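Alpha-glucosidase (Pseudoalteromonas sp. K8, PDB 5HQ4) probably hydrolyses alpha-glucosidic linkages as a calcium-binding member of glycoside hydrolase family 97. Local coordinates at residues W451-G456 with L523-Q528. Residues are numbered along the deposited sequence; the frame is centred on the assembly and turned at random.
Sequences WITREG and LYSPIQ. With CA (calcium ion), chain G.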
ATOM      1  N   TRP A 451       9.903   4.451   5.853  1.00 12.88           N
ATOM      2  CA  TRP A 451       9.026   3.320   5.530  1.00 12.33           C
ATOM      3  C   TRP A 451       8.445   3.591   4.144  1.00 14.16           C
ATOM      4  O   TRP A 451       7.331   4.086   3.985  1.00 14.19           O
ATOM      5  CB  TRP A 451       7.928   3.143   6.580  1.00 11.39           C
ATOM      6  CG  TRP A 451       7.437   1.706   6.678  1.00 11.13           C
ATOM      7  CD1 TRP A 451       7.696   0.697   5.799  1.00 11.97           C
ATOM      8  CD2 TRP A 451       6.654   1.131   7.728  1.00 11.39           C
ATOM      9  NE1 TRP A 451       7.125  -0.476   6.235  1.00 14.43           N
ATOM     10  CE2 TRP A 451       6.477  -0.234   7.419  1.00 11.28           C
ATOM     11  CE3 TRP A 451       6.101   1.635   8.913  1.00 14.76           C
ATOM     12  CZ2 TRP A 451       5.753  -1.101   8.239  1.00 14.66           C
ATOM     13  CZ3 TRP A 451       5.388   0.768   9.734  1.00 15.95           C
ATOM     14  CH2 TRP A 451       5.226  -0.587   9.392  1.00 16.06           C
ATOM     15  N   ILE A 452       9.226   3.258   3.116  1.00 11.73           N
ATOM     16  CA  ILE A 452       8.967   3.868   1.815  1.00 11.60           C
ATOM     17  C   ILE A 452       7.887   3.138   1.028  1.00 12.01           C
ATOM     18  O   ILE A 452       7.123   3.781   0.296  1.00 12.86           O
ATOM     19  CB  ILE A 452      10.270   3.994   1.001  1.00 12.43           C
ATOM     20  CG1 ILE A 452      11.003   2.657   0.890  1.00 11.62           C
ATOM     21  CG2 ILE A 452      11.152   5.036   1.640  1.00 14.55           C
ATOM     22  CD1 ILE A 452      12.245   2.720   0.001  1.00 14.63           C
ATOM     23  N   THR A 453       7.764   1.820   1.171  1.00 12.80           N
ATOM     24  CA  THR A 453       6.770   1.098   0.390  1.00 10.68           C
ATOM     25  C   THR A 453       6.560  -0.282   1.011  1.00 12.05           C
ATOM     26  O   THR A 453       7.232  -0.663   1.973  1.00  9.99           O
ATOM     27  CB  THR A 453       7.201   1.019  -1.084  1.00 12.65           C
ATOM     28  OG1 THR A 453       6.086   0.610  -1.891  1.00 13.37           O
ATOM     29  CG2 THR A 453       8.375   0.044  -1.258  1.00 10.24           C
ATOM     30  N   ARG A 454       5.598  -1.024   0.463  1.00  9.47           N
ATOM     31  CA  ARG A 454       5.323  -2.381   0.923  1.00 13.09           C
ATOM     32  C   ARG A 454       4.563  -3.122  -0.165  1.00 12.84           C
ATOM     33  O   ARG A 454       4.108  -2.536  -1.146  1.00 11.07           O
ATOM     34  CB  ARG A 454       4.523  -2.390   2.235  1.00 11.55           C
ATOM     35  CG  ARG A 454       3.023  -2.076   2.072  1.00 10.08           C
ATOM     36  CD  ARG A 454       2.414  -1.630   3.424  1.00  8.99           C
ATOM     37  NE  ARG A 454       3.098  -0.432   3.917  1.00  9.31           N
ATOM     38  CZ  ARG A 454       3.328  -0.146   5.198  1.00 13.13           C
ATOM     39  NH1 ARG A 454       2.932  -0.972   6.165  1.00 10.31           N
ATOM     40  NH2 ARG A 454       3.967   0.978   5.512  1.00 11.31           N
ATOM     41  N   GLU A 455       4.412  -4.426   0.035  1.00  9.72           N
ATOM     42  CA  GLU A 455       3.613  -5.221  -0.883  1.00 12.48           C
ATOM     43  C   GLU A 455       2.193  -5.327  -0.333  1.00  9.96           C
ATOM     44  O   GLU A 455       1.397  -4.396  -0.503  1.00  9.86           O
ATOM     45  CB  GLU A 455       4.269  -6.592  -1.095  1.00 11.60           C
ATOM     46  CG  GLU A 455       3.700  -7.399  -2.241  1.00 10.84           C
ATOM     47  CD  GLU A 455       4.501  -8.669  -2.457  1.00 18.22           C
ATOM     48  OE1 GLU A 455       4.572  -9.482  -1.516  1.00 16.24           O
ATOM     49  OE2 GLU A 455       5.097  -8.828  -3.544  1.00 18.12           O
ATOM     50  N   GLY A 456       1.855  -6.423   0.344  1.00 11.31           N
ATOM     51  CA  GLY A 456       0.534  -6.472   0.976  1.00  8.47           C
ATOM     52  C   GLY A 456      -0.625  -6.541   0.002  1.00 12.13           C
ATOM     53  O   GLY A 456      -1.694  -5.954   0.254  1.00  8.58           O
ATOM     54  N   LEU A 523       0.463   2.913 -10.627  1.00 12.44           N
ATOM     55  CA  LEU A 523       0.660   2.398  -9.270  1.00 12.31           C
ATOM     56  C   LEU A 523       1.789   3.178  -8.612  1.00 14.99           C
ATOM     57  O   LEU A 523       2.959   2.984  -8.955  1.00 14.99           O
ATOM     58  CB  LEU A 523       0.974   0.899  -9.282  1.00 13.50           C
ATOM     59  CG  LEU A 523      -0.085  -0.051  -9.855  1.00 15.34           C
ATOM     60  CD1 LEU A 523       0.422  -1.498  -9.844  1.00 16.47           C
ATOM     61  CD2 LEU A 523      -1.420   0.057  -9.103  1.00 14.92           C
ATOM     62  N   TYR A 524       1.444   4.064  -7.673  1.00 14.14           N
ATOM     63  CA  TYR A 524       2.461   4.890  -7.029  1.00  9.98           C
ATOM     64  C   TYR A 524       3.366   4.057  -6.113  1.00 11.92           C
ATOM     65  O   TYR A 524       2.887   3.239  -5.314  1.00 11.15           O
ATOM     66  CB  TYR A 524       1.814   6.023  -6.218  1.00 12.45           C
ATOM     67  CG  TYR A 524       2.867   6.719  -5.398  1.00 16.63           C
ATOM     68  CD1 TYR A 524       3.936   7.362  -6.023  1.00 11.98           C
ATOM     69  CD2 TYR A 524       2.834   6.682  -4.005  1.00 13.81           C
ATOM     70  CE1 TYR A 524       4.939   7.963  -5.284  1.00 11.57           C
ATOM     71  CE2 TYR A 524       3.828   7.277  -3.259  1.00 14.11           C
ATOM     72  CZ  TYR A 524       4.868   7.927  -3.904  1.00 15.49           C
ATOM     73  OH  TYR A 524       5.850   8.506  -3.153  1.00 15.33           O
ATOM     74  N   SER A 525       4.682   4.284  -6.221  1.00 10.90           N
ATOM     75  CA  SER A 525       5.650   3.848  -5.215  1.00 10.81           C
ATOM     76  C   SER A 525       6.888   4.725  -5.329  1.00 11.02           C
ATOM     77  O   SER A 525       7.298   5.043  -6.459  1.00 12.08           O
ATOM     78  CB  SER A 525       6.021   2.370  -5.398  1.00 13.36           C
ATOM     79  OG  SER A 525       6.928   1.930  -4.400  1.00 13.00           O
ATOM     80  N   PRO A 526       7.502   5.145  -4.216  1.00 10.99           N
ATOM     81  CA  PRO A 526       8.737   5.950  -4.330  1.00 11.54           C
ATOM     82  C   PRO A 526       9.894   5.163  -4.907  1.00 11.96           C
ATOM     83  O   PRO A 526      10.830   5.764  -5.444  1.00 14.34           O
ATOM     84  CB  PRO A 526       9.024   6.376  -2.882  1.00 11.75           C
ATOM     85  CG  PRO A 526       8.383   5.307  -2.056  1.00 11.29           C
ATOM     86  CD  PRO A 526       7.143   4.895  -2.809  1.00 10.99           C
ATOM     87  N   ILE A 527       9.874   3.838  -4.814  1.00 11.37           N
ATOM     88  CA  ILE A 527      10.832   3.010  -5.535  1.00 12.57           C
ATOM     89  C   ILE A 527      10.050   2.104  -6.471  1.00 13.64           C
ATOM     90  O   ILE A 527       9.036   1.521  -6.081  1.00 14.57           O
ATOM     91  CB  ILE A 527      11.748   2.196  -4.601  1.00 12.60           C
ATOM     92  CG1 ILE A 527      10.932   1.334  -3.632  1.00 13.76           C
ATOM     93  CG2 ILE A 527      12.705   3.131  -3.861  1.00 15.60           C
ATOM     94  CD1 ILE A 527      11.799   0.306  -2.853  1.00 16.17           C
ATOM     95  N   GLN A 528      10.500   2.029  -7.714  1.00 12.07           N
ATOM     96  CA  GLN A 528       9.844   1.240  -8.739  1.00 12.65           C
ATOM     97  C   GLN A 528      10.882   0.295  -9.314  1.00 12.00           C
ATOM     98  O   GLN A 528      11.964   0.732  -9.707  1.00 11.75           O
ATOM     99  CB  GLN A 528       9.271   2.126  -9.850  1.00 13.64           C
ATOM    100  CG  GLN A 528       8.103   3.043  -9.414  1.00 12.78           C
ATOM    101  CD  GLN A 528       6.769   2.317  -9.341  1.00 17.87           C
ATOM    102  OE1 GLN A 528       6.712   1.091  -9.216  1.00 19.34           O
ATOM    103  NE2 GLN A 528       5.686   3.077  -9.408  1.00 19.04           N
TER
HETATM  104 CA    CA G 706       4.947 -11.828  -1.452  1.00 26.01          CA
HETATM  105  O   HOH W   1       4.135 -14.041  -1.065  1.00 23.32           O
HETATM  106  O   HOH W   2       7.149 -10.969  -1.803  1.00 13.74           O
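I452, T453 and I527, with P526 beside them, bury most of the surface between 451-456 and 523-528. No backbone hydrogen bond links the segments, consistent with the 6.3 Å between their nearest CA atoms, those of T453 and S525; side chains, and the I452 carbonyl, join strand 451-454 to the loop and first strand residue of 523-528. I452 swings CG1 between its backbone N and carbonyl carbon (chi1 53°), and its CD1 meets I527 CD1 at 3.8 Å, the two side chains crossing at about a right angle. From the next residue, T453 CG2 reaches I527 CG1 at 3.7 Å, while its other branch, OG1, lies anti to the backbone N (chi1 -166°) and donates a 3.0 Å hydrogen bond to S525 OG. S525 OG in turn donates to I527 O at 2.7 Å, from 22° off the carbonyl plane. An alanine in place of S525 would probably leave T453 OG1 without this acceptor and I527 O without this donor. The ring of P526 lies against I452, CG 3.1 Å from I452 O, a buried carbonyl oxygen with no hydrogen-bond partner. Strands 451-454 and 527-529 are outermost in the parallel sheet, so the contact probably lies where the TIM-barrel-type domain closes. Beyond T453, E455 OE1 binds calcium with E154, E437, E461 and two waters, without touching 523-528. One cross-contact hydrogen bond, its acceptor held by a second within 523-528 and flanked by apolar contacts, implies a buried, directional join.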